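Local coordinates for protein putative hydantoin racemase (Klebsiella pneumoniae subsp. pneumoniae, PDB 3QVL) that racemises allantoin and probably other 5-monosubstituted hydantoins, interconverting their D and L forms, at residues 115-120 / 180-185; 44-49 / 146-151; 142-147 / 156-161. All coordinates share one frame; numbering follows the deposited sequence.

Interactions 1 and 2 are buried and share one ligand, whereas interaction 3 is only partly buried. Interaction 1 joins the ends of neighbouring parallel strands 112-116 and 177-180, and its chemistry is mostly hydrogen bonding by hydroxyl and backbone groups. Interaction 2 brings residues from the other half of the chain, just before helix 48-68, against 146-151; a carboxylate, a water and aliphatic contacts connect them. In interaction 3 the same loop packs on helix 157-172 through apolar side chains and one lysine. T116 bonds through its backbone to H142 and I144, linking interactions 1 and 3, while L146 and P147 belong to both 2 and 3.

Interaction 1. Residues 115-120 / 180-185; sequences VTTLPR and LGSGGM. Unlike the reference sequence in segment 180-185: S182 (reference Cys). With 5HY ([(4R)-2,5-dioxoimidazolidin-4-yl]acetic acid), chain C.
T116 turns its hydroxyl across to the backbone of G181: OG1 donates to G181 O at 2.8 Å. The torsion accounts for the direction, since OG1 lies anti to the backbone N (chi1 -168°). The bond is oblique, with OG1 tilted 34° from the plane of the G181 carbonyl. One residue earlier the bond runs the other way, G181 N giving its hydrogen to V115 O over 2.8 Å. Here the donor stands above the V115 carbonyl, 45° out of its plane. The same V115 O is approached by M185 SD at 3.5 Å, a packing contact, and M185 CE continues past it to T117 OG1, also at 3.5 Å. The M185 chain, extended beyond CG, and the T117 side chain lie side by side with their ends pointing opposite ways.

V115 and L180 form a parallel bridge at the C-terminal ends of strands 112-116 and 177-180, neighbours in the four-stranded parallel sheet of this alpha/beta half. Just past the bridge, after T116 and L180, both segments leave the sheet, and their loops take hold of the ligand, the usual position for a binding site in such a fold. The ligand carboxylate sits between them: T117 OG1 donates to OD1 of 5HY at 2.7 Å, while S182 OG donates to OD2 of 5HY at 2.6 Å. S182 stands where the reference sequence has cysteine, so this bond belongs to the deposited variant. Its OG also accepts from G184 N at 3.0 Å, an ST turn that fixes the hydroxyl oxygen against the glycine loop. G183 N donates to the hydantoin oxygen O of 5HY at 2.9 Å. N10 and F78 bind the ligand from the other half of the chain.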
loop_
_atom_site.group_PDB
_atom_site.type_symbol
_atom_site.label_atom_id
_atom_site.label_comp_id
_atom_site.label_asym_id
_atom_site.label_seq_id
_atom_site.Cartn_x
_atom_site.Cartn_y
_atom_site.Cartn_z
ATOM N N VAL A 115 -12.051 19.880 -2.302
ATOM C CA VAL A 115 -12.178 21.017 -3.208
ATOM C C VAL A 115 -11.235 22.127 -2.741
ATOM O O VAL A 115 -11.489 22.786 -1.729
ATOM C CB VAL A 115 -13.638 21.538 -3.301
ATOM C CG1 VAL A 115 -13.727 22.743 -4.239
ATOM C CG2 VAL A 115 -14.581 20.433 -3.769
ATOM N N THR A 116 -10.141 22.308 -3.475
ATOM C CA THR A 116 -9.151 23.342 -3.168
ATOM C C THR A 116 -9.170 24.447 -4.235
ATOM O O THR A 116 -10.043 24.450 -5.107
ATOM C CB THR A 116 -7.731 22.736 -2.955
ATOM O OG1 THR A 116 -6.865 23.723 -2.381
ATOM C CG2 THR A 116 -7.134 22.216 -4.264
ATOM N N THR A 117 -8.220 25.379 -4.166
ATOM C CA THR A 117 -8.254 26.568 -5.023
ATOM C C THR A 117 -7.400 26.444 -6.296
ATOM O O THR A 117 -7.938 26.476 -7.404
ATOM C CB THR A 117 -7.897 27.855 -4.233
ATOM O OG1 THR A 117 -8.338 27.728 -2.874
ATOM C CG2 THR A 117 -8.567 29.071 -4.857
ATOM N N LEU A 118 -6.083 26.307 -6.133
ATOM C CA LEU A 118 -5.155 26.214 -7.270
ATOM C C LEU A 118 -4.774 24.771 -7.610
ATOM O O LEU A 118 -4.488 23.983 -6.706
ATOM C CB LEU A 118 -3.875 27.019 -7.007
ATOM C CG LEU A 118 -3.643 28.412 -7.608
ATOM C CD1 LEU A 118 -2.173 28.763 -7.468
ATOM C CD2 LEU A 118 -4.055 28.515 -9.071
ATOM N N PRO A 119 -4.756 24.429 -8.916
ATOM C CA PRO A 119 -4.364 23.097 -9.396
ATOM C C PRO A 119 -2.988 22.612 -8.928
ATOM O O PRO A 119 -2.833 21.427 -8.631
ATOM C CB PRO A 119 -4.375 23.260 -10.918
ATOM C CG PRO A 119 -5.398 24.299 -11.162
ATOM C CD PRO A 119 -5.266 25.267 -10.020
ATOM N N ARG A 120 -2.004 23.509 -8.860
ATOM C CA ARG A 120 -0.640 23.119 -8.480
ATOM C C ARG A 120 -0.501 22.730 -7.000
ATOM O O ARG A 120 0.531 22.189 -6.592
ATOM C CB ARG A 120 0.381 24.197 -8.873
ATOM C CG ARG A 120 0.323 25.485 -8.058
ATOM C CD ARG A 120 1.441 26.438 -8.460
ATOM N NE ARG A 120 2.770 25.884 -8.192
ATOM C CZ ARG A 120 3.916 26.451 -8.562
ATOM N NH1 ARG A 120 3.919 27.603 -9.222
ATOM N NH2 ARG A 120 5.067 25.862 -8.271
ATOM N N LEU A 180 -13.228 21.020 2.477
ATOM C CA LEU A 180 -12.799 22.297 1.915
ATOM C C LEU A 180 -11.283 22.416 2.025
ATOM O O LEU A 180 -10.714 22.230 3.103
ATOM C CB LEU A 180 -13.499 23.467 2.614
ATOM C CG LEU A 180 -15.027 23.542 2.497
ATOM C CD1 LEU A 180 -15.589 24.589 3.448
ATOM C CD2 LEU A 180 -15.477 23.819 1.063
ATOM N N GLY A 181 -10.638 22.712 0.900
ATOM C CA GLY A 181 -9.182 22.686 0.811
ATOM C C GLY A 181 -8.495 24.034 0.923
ATOM O O GLY A 181 -7.457 24.255 0.297
ATOM N N SER A 182 -9.067 24.927 1.726
ATOM C CA SER A 182 -8.518 26.268 1.916
ATOM C C SER A 182 -8.958 26.888 3.235
ATOM O O SER A 182 -10.106 26.725 3.655
ATOM C CB SER A 182 -8.937 27.187 0.763
ATOM O OG SER A 182 -8.459 28.507 0.963
ATOM N N GLY A 183 -8.039 27.607 3.874
ATOM C CA GLY A 183 -8.365 28.423 5.042
ATOM C C GLY A 183 -9.302 29.559 4.670
ATOM O O GLY A 183 -10.070 30.038 5.505
ATOM N N GLY A 184 -9.238 29.982 3.409
ATOM C CA GLY A 184 -10.107 31.033 2.882
ATOM C C GLY A 184 -11.539 30.589 2.632
ATOM O O GLY A 184 -12.420 31.424 2.420
ATOM N N MET A 185 -11.768 29.277 2.648
ATOM C CA MET A 185 -13.103 28.702 2.462
ATOM C C MET A 185 -13.801 28.431 3.795
ATOM O O MET A 185 -14.934 27.944 3.821
ATOM C CB MET A 185 -13.019 27.395 1.669
ATOM C CG MET A 185 -12.605 27.548 0.218
ATOM S SD MET A 185 -12.409 25.943 -0.578
ATOM C CE MET A 185 -11.451 26.398 -2.022
HETATM C C 5HY C . -4.468 27.634 2.407
HETATM N N 5HY C . -2.859 28.152 0.846
HETATM O O 5HY C . -5.310 27.059 3.093
HETATM C CA 5HY C . -3.650 26.998 1.291
HETATM C CB 5HY C . -4.527 26.417 0.160
HETATM C CG 5HY C . -5.634 27.335 -0.383
HETATM O OAB 5HY C . -2.646 30.298 1.521
HETATM N NAF 5HY C . -4.108 28.908 2.543
HETATM C CAI 5HY C . -3.166 29.188 1.634
HETATM O OD1 5HY C . -6.196 26.956 -1.432
HETATM O OD2 5HY C . -5.915 28.376 0.249
#

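Interaction 2. Residues 44-49 / 146-151; sequences SIEGHF and LPVLAL. With 5HY ([(4R)-2,5-dioxoimidazolidin-4-yl]acetic acid), chain C.
The ligand pocket is walled here by S44 and I45 on one segment and by V148 on the other, and E46 ties the two walls together. V148 N donates to E46 OE2 at 3.0 Å with an N-H...O angle of 163°, meeting the oxygen on its anti side. A water joins the same carboxylate: it donates to E46 OE2 at 2.7 Å, accepts from L149 N at 3.0 Å, and is hydrogen-bonded to S44 OG. OE2 is thus gripped by both backbone and solvent. OE1 forms a salt bridge with K233 of the second subunit.

The rest of the contact is aliphatic. The side chains of E46 and V148 pass with reversed headings, bringing E46 CG to 3.6 Å from V148 CG2. S44 CB packs on L149 CG at 3.7 Å and also meets V148 CG1.

I45 reads the hydantoin with its backbone: I45 N donates to OAB of 5HY at 2.9 Å, and N of 5HY donates to I45 O at 2.9 Å, the latter almost straight at 177°. With CG1 anti to the backbone N (chi1 164°), V148 directs both methyls at the ligand, CG1 nearest OD2, CG2 equally close to CG and OD1 of the carboxylate. A ligand enclosed between loops of two alpha/beta halves is characteristic of the Asp/Glu/hydantoin racemase fold.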
loop_
_atom_site.group_PDB
_atom_site.type_symbol
_atom_site.label_atom_id
_atom_site.label_comp_id
_atom_site.label_asym_id
_atom_site.label_seq_id
_atom_site.Cartn_x
_atom_site.Cartn_y
_atom_site.Cartn_z
ATOM N N SER A 44 0.096 34.426 0.226
ATOM C CA SER A 44 -0.675 33.197 0.035
ATOM C C SER A 44 0.253 32.034 -0.293
ATOM O O SER A 44 1.333 32.229 -0.854
ATOM C CB SER A 44 -1.734 33.367 -1.059
ATOM O OG SER A 44 -1.142 33.554 -2.331
ATOM N N ILE A 45 -0.177 30.827 0.059
ATOM C CA ILE A 45 0.641 29.633 -0.126
ATOM C C ILE A 45 0.143 28.832 -1.328
ATOM O O ILE A 45 -0.942 28.245 -1.296
ATOM C CB ILE A 45 0.681 28.771 1.156
ATOM C CG1 ILE A 45 1.164 29.615 2.340
ATOM C CG2 ILE A 45 1.595 27.569 0.961
ATOM C CD1 ILE A 45 0.610 29.179 3.678
ATOM N N GLU A 46 0.950 28.828 -2.386
ATOM C CA GLU A 46 0.562 28.252 -3.672
ATOM C C GLU A 46 1.678 27.394 -4.266
ATOM O O GLU A 46 2.028 27.537 -5.440
ATOM C CB GLU A 46 0.178 29.364 -4.654
ATOM C CG GLU A 46 -1.016 30.205 -4.219
ATOM C CD GLU A 46 -1.285 31.376 -5.143
ATOM O OE1 GLU A 46 -0.324 32.084 -5.514
ATOM O OE2 GLU A 46 -2.464 31.596 -5.489
ATOM N N GLY A 47 2.235 26.508 -3.448
ATOM C CA GLY A 47 3.317 25.633 -3.885
ATOM C C GLY A 47 4.296 25.304 -2.777
ATOM O O GLY A 47 4.122 25.729 -1.632
ATOM N N HIS A 48 5.336 24.555 -3.132
ATOM C CA HIS A 48 6.301 24.029 -2.167
ATOM C C HIS A 48 7.236 25.109 -1.620
ATOM O O HIS A 48 7.597 25.084 -0.441
ATOM C CB HIS A 48 7.099 22.879 -2.790
ATOM C CG HIS A 48 6.246 21.860 -3.483
ATOM N ND1 HIS A 48 5.729 20.757 -2.837
ATOM C CD2 HIS A 48 5.815 21.782 -4.763
ATOM C CE1 HIS A 48 5.016 20.045 -3.691
ATOM N NE2 HIS A 48 5.052 20.644 -4.868
ATOM N N PHE A 49 7.623 26.046 -2.487
ATOM C CA PHE A 49 8.442 27.200 -2.107
ATOM C C PHE A 49 7.719 28.054 -1.065
ATOM O O PHE A 49 8.298 28.409 -0.034
ATOM C CB PHE A 49 8.796 28.021 -3.356
ATOM C CG PHE A 49 9.512 29.315 -3.072
ATOM C CD1 PHE A 49 10.892 29.342 -2.903
ATOM C CD2 PHE A 49 8.807 30.515 -3.009
ATOM C CE1 PHE A 49 11.559 30.542 -2.655
ATOM C CE2 PHE A 49 9.463 31.718 -2.765
ATOM C CZ PHE A 49 10.840 31.731 -2.587
ATOM N N LEU A 146 -8.438 28.987 -9.453
ATOM C CA LEU A 146 -8.254 30.409 -9.181
ATOM C C LEU A 146 -7.107 30.595 -8.191
ATOM O O LEU A 146 -6.784 29.666 -7.447
ATOM C CB LEU A 146 -9.541 31.031 -8.624
ATOM C CG LEU A 146 -10.732 31.266 -9.560
ATOM C CD1 LEU A 146 -11.908 31.812 -8.769
ATOM C CD2 LEU A 146 -10.380 32.212 -10.706
ATOM N N PRO A 147 -6.477 31.788 -8.183
ATOM C CA PRO A 147 -5.492 32.081 -7.142
ATOM C C PRO A 147 -6.124 31.988 -5.757
ATOM O O PRO A 147 -7.317 32.254 -5.605
ATOM C CB PRO A 147 -5.087 33.528 -7.438
ATOM C CG PRO A 147 -5.346 33.700 -8.890
ATOM C CD PRO A 147 -6.566 32.878 -9.175
ATOM N N VAL A 148 -5.327 31.601 -4.766
ATOM C CA VAL A 148 -5.796 31.443 -3.388
ATOM C C VAL A 148 -6.528 32.689 -2.871
ATOM O O VAL A 148 -7.591 32.583 -2.251
ATOM C CB VAL A 148 -4.625 31.048 -2.445
ATOM C CG1 VAL A 148 -4.990 31.248 -0.982
ATOM C CG2 VAL A 148 -4.213 29.604 -2.697
ATOM N N LEU A 149 -5.972 33.863 -3.160
ATOM C CA LEU A 149 -6.518 35.127 -2.662
ATOM C C LEU A 149 -7.800 35.592 -3.362
ATOM O O LEU A 149 -8.401 36.590 -2.953
ATOM C CB LEU A 149 -5.447 36.227 -2.691
ATOM C CG LEU A 149 -4.259 36.031 -1.742
ATOM C CD1 LEU A 149 -3.179 37.065 -2.004
ATOM C CD2 LEU A 149 -4.694 36.069 -0.279
ATOM N N ALA A 150 -8.222 34.866 -4.398
ATOM C CA ALA A 150 -9.497 35.137 -5.071
ATOM C C ALA A 150 -10.681 34.965 -4.118
ATOM O O ALA A 150 -11.737 35.568 -4.316
ATOM C CB ALA A 150 -9.665 34.247 -6.295
ATOM N N LEU A 151 -10.493 34.146 -3.086
ATOM C CA LEU A 151 -11.497 33.952 -2.040
ATOM C C LEU A 151 -11.706 35.213 -1.199
ATOM O O LEU A 151 -12.721 35.345 -0.509
ATOM C CB LEU A 151 -11.109 32.776 -1.136
ATOM C CG LEU A 151 -11.252 31.363 -1.714
ATOM C CD1 LEU A 151 -10.319 30.398 -1.003
ATOM C CD2 LEU A 151 -12.695 30.875 -1.640
HETATM C C 5HY C . -4.468 27.634 2.407
HETATM N N 5HY C . -2.859 28.152 0.846
HETATM O O 5HY C . -5.310 27.059 3.093
HETATM C CA 5HY C . -3.650 26.998 1.291
HETATM C CB 5HY C . -4.527 26.417 0.160
HETATM C CG 5HY C . -5.634 27.335 -0.383
HETATM O OAB 5HY C . -2.646 30.298 1.521
HETATM N NAF 5HY C . -4.108 28.908 2.543
HETATM C CAI 5HY C . -3.166 29.188 1.634
HETATM O OD1 5HY C . -6.196 26.956 -1.432
HETATM O OD2 5HY C . -5.915 28.376 0.249
HETATM O O HOH W 1 -3.160 33.911 -4.267
#

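Interaction 3. Residues 142-147 / 156-161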
loop_
_atom_site.group_PDB
_atom_site.type_symbol
_atom_site.label_atom_id
_atom_site.label_comp_id
_atom_site.label_asym_id
_atom_site.label_seq_id
_atom_site.Cartn_x
_atom_site.Cartn_y
_atom_site.Cartn_z
ATOM N N HIS A 142 -10.206 18.037 -6.269
ATOM C CA HIS A 142 -10.530 19.028 -7.289
ATOM C C HIS A 142 -10.001 20.408 -6.924
ATOM O O HIS A 142 -9.852 20.738 -5.746
ATOM C CB HIS A 142 -12.042 19.123 -7.493
ATOM C CG HIS A 142 -12.724 17.803 -7.678
ATOM N ND1 HIS A 142 -12.498 16.990 -8.768
ATOM C CD2 HIS A 142 -13.645 17.166 -6.917
ATOM C CE1 HIS A 142 -13.242 15.903 -8.665
ATOM N NE2 HIS A 142 -13.947 15.986 -7.551
ATOM N N ALA A 143 -9.726 21.208 -7.951
ATOM C CA ALA A 143 -9.365 22.609 -7.778
ATOM C C ALA A 143 -10.302 23.482 -8.607
ATOM O O ALA A 143 -10.699 23.098 -9.709
ATOM C CB ALA A 143 -7.922 22.840 -8.182
ATOM N N ILE A 144 -10.655 24.650 -8.072
ATOM C CA ILE A 144 -11.552 25.579 -8.772
ATOM C C ILE A 144 -10.817 26.449 -9.797
ATOM O O ILE A 144 -11.444 27.225 -10.526
ATOM C CB ILE A 144 -12.381 26.462 -7.792
ATOM C CG1 ILE A 144 -11.466 27.320 -6.906
ATOM C CG2 ILE A 144 -13.331 25.594 -6.961
ATOM C CD1 ILE A 144 -12.164 28.495 -6.238
ATOM N N ASP A 145 -9.491 26.305 -9.840
ATOM C CA ASP A 145 -8.618 26.981 -10.811
ATOM C C ASP A 145 -8.605 28.510 -10.684
ATOM O O ASP A 145 -8.745 29.235 -11.675
ATOM C CB ASP A 145 -8.935 26.542 -12.248
ATOM N N LEU A 146 -8.438 28.987 -9.453
ATOM C CA LEU A 146 -8.254 30.409 -9.181
ATOM C C LEU A 146 -7.107 30.595 -8.191
ATOM O O LEU A 146 -6.784 29.666 -7.447
ATOM C CB LEU A 146 -9.541 31.031 -8.624
ATOM C CG LEU A 146 -10.732 31.266 -9.560
ATOM C CD1 LEU A 146 -11.908 31.812 -8.769
ATOM C CD2 LEU A 146 -10.380 32.212 -10.706
ATOM N N PRO A 147 -6.477 31.788 -8.183
ATOM C CA PRO A 147 -5.492 32.081 -7.142
ATOM C C PRO A 147 -6.124 31.988 -5.757
ATOM O O PRO A 147 -7.317 32.254 -5.605
ATOM C CB PRO A 147 -5.087 33.528 -7.438
ATOM C CG PRO A 147 -5.346 33.700 -8.890
ATOM C CD PRO A 147 -6.566 32.878 -9.175
ATOM N N GLY A 156 -17.025 37.217 -5.140
ATOM C CA GLY A 156 -17.909 36.082 -4.884
ATOM C C GLY A 156 -17.789 34.982 -5.925
ATOM O O GLY A 156 -18.520 33.990 -5.872
ATOM N N LEU A 157 -16.864 35.160 -6.869
ATOM C CA LEU A 157 -16.644 34.202 -7.952
ATOM C C LEU A 157 -16.088 32.875 -7.438
ATOM O O LEU A 157 -16.577 31.807 -7.815
ATOM C CB LEU A 157 -15.715 34.797 -9.022
ATOM C CG LEU A 157 -15.315 33.930 -10.224
ATOM C CD1 LEU A 157 -16.501 33.648 -11.144
ATOM C CD2 LEU A 157 -14.180 34.582 -11.000
ATOM N N ALA A 158 -15.071 32.953 -6.582
ATOM C CA ALA A 158 -14.452 31.768 -5.990
ATOM C C ALA A 158 -15.457 30.971 -5.161
ATOM O O ALA A 158 -15.504 29.745 -5.249
ATOM C CB ALA A 158 -13.248 32.159 -5.143
ATOM N N GLN A 159 -16.266 31.684 -4.379
ATOM C CA GLN A 159 -17.301 31.081 -3.539
ATOM C C GLN A 159 -18.352 30.334 -4.362
ATOM O O GLN A 159 -18.787 29.246 -3.980
ATOM C CB GLN A 159 -17.972 32.147 -2.664
ATOM C CG GLN A 159 -17.134 32.621 -1.470
ATOM C CD GLN A 159 -16.000 33.570 -1.845
ATOM O OE1 GLN A 159 -15.936 34.083 -2.965
ATOM N NE2 GLN A 159 -15.099 33.809 -0.899
ATOM N N GLU A 160 -18.750 30.921 -5.491
ATOM C CA GLU A 160 -19.704 30.288 -6.402
ATOM C C GLU A 160 -19.094 29.065 -7.088
ATOM O O GLU A 160 -19.769 28.049 -7.268
ATOM C CB GLU A 160 -20.230 31.296 -7.435
ATOM C CG GLU A 160 -21.248 30.737 -8.445
ATOM C CD GLU A 160 -22.480 30.110 -7.797
ATOM O OE1 GLU A 160 -22.943 30.607 -6.747
ATOM O OE2 GLU A 160 -22.996 29.116 -8.350
ATOM N N LYS A 161 -17.817 29.170 -7.456
ATOM C CA LYS A 161 -17.083 28.058 -8.063
ATOM C C LYS A 161 -16.922 26.874 -7.109
ATOM O O LYS A 161 -16.985 25.720 -7.539
ATOM C CB LYS A 161 -15.719 28.522 -8.574
ATOM C CG LYS A 161 -15.744 29.071 -9.990
ATOM C CD LYS A 161 -14.374 29.573 -10.407
ATOM C CE LYS A 161 -14.192 29.518 -11.915
ATOM N NZ LYS A 161 -13.922 28.127 -12.387
#
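I144 and K161 supply the polar link: K161 NZ donates to I144 O at 3.2 Å, approaching with a C=O...N angle of 155° and only 16° from the carbonyl plane. The lysine bends at its last torsion (chi4 -77°), which swings NZ onto that oxygen.

Both segments belong to a beta-alpha-beta crossover. Strand 138-143 leads through this loop into helix 157-172 and on to strand 177-180, parallel to the first but separated from it by strand 112-116. The contact therefore seats the first turn of the crossover helix against the loop leaving strand 138-143, outermost of its sheet within this chain.

Apolar contacts make up the rest. A158 CB receives two methyls, I144 CD1 at 4.0 Å and L146 CD1 at 3.9 Å. The aliphatic part of the lysine packs as well, with K161 CB lying 4.0 Å from I144 CB. L146 CD1 also touches K161 CD at 3.7 Å, and there the leucine and lysine side chains cross at about a right angle. L157 CD2 comes to 4.2 Å from L146 CD1 at the exposed border. On the buried side, I144 also packs against V115 and V162.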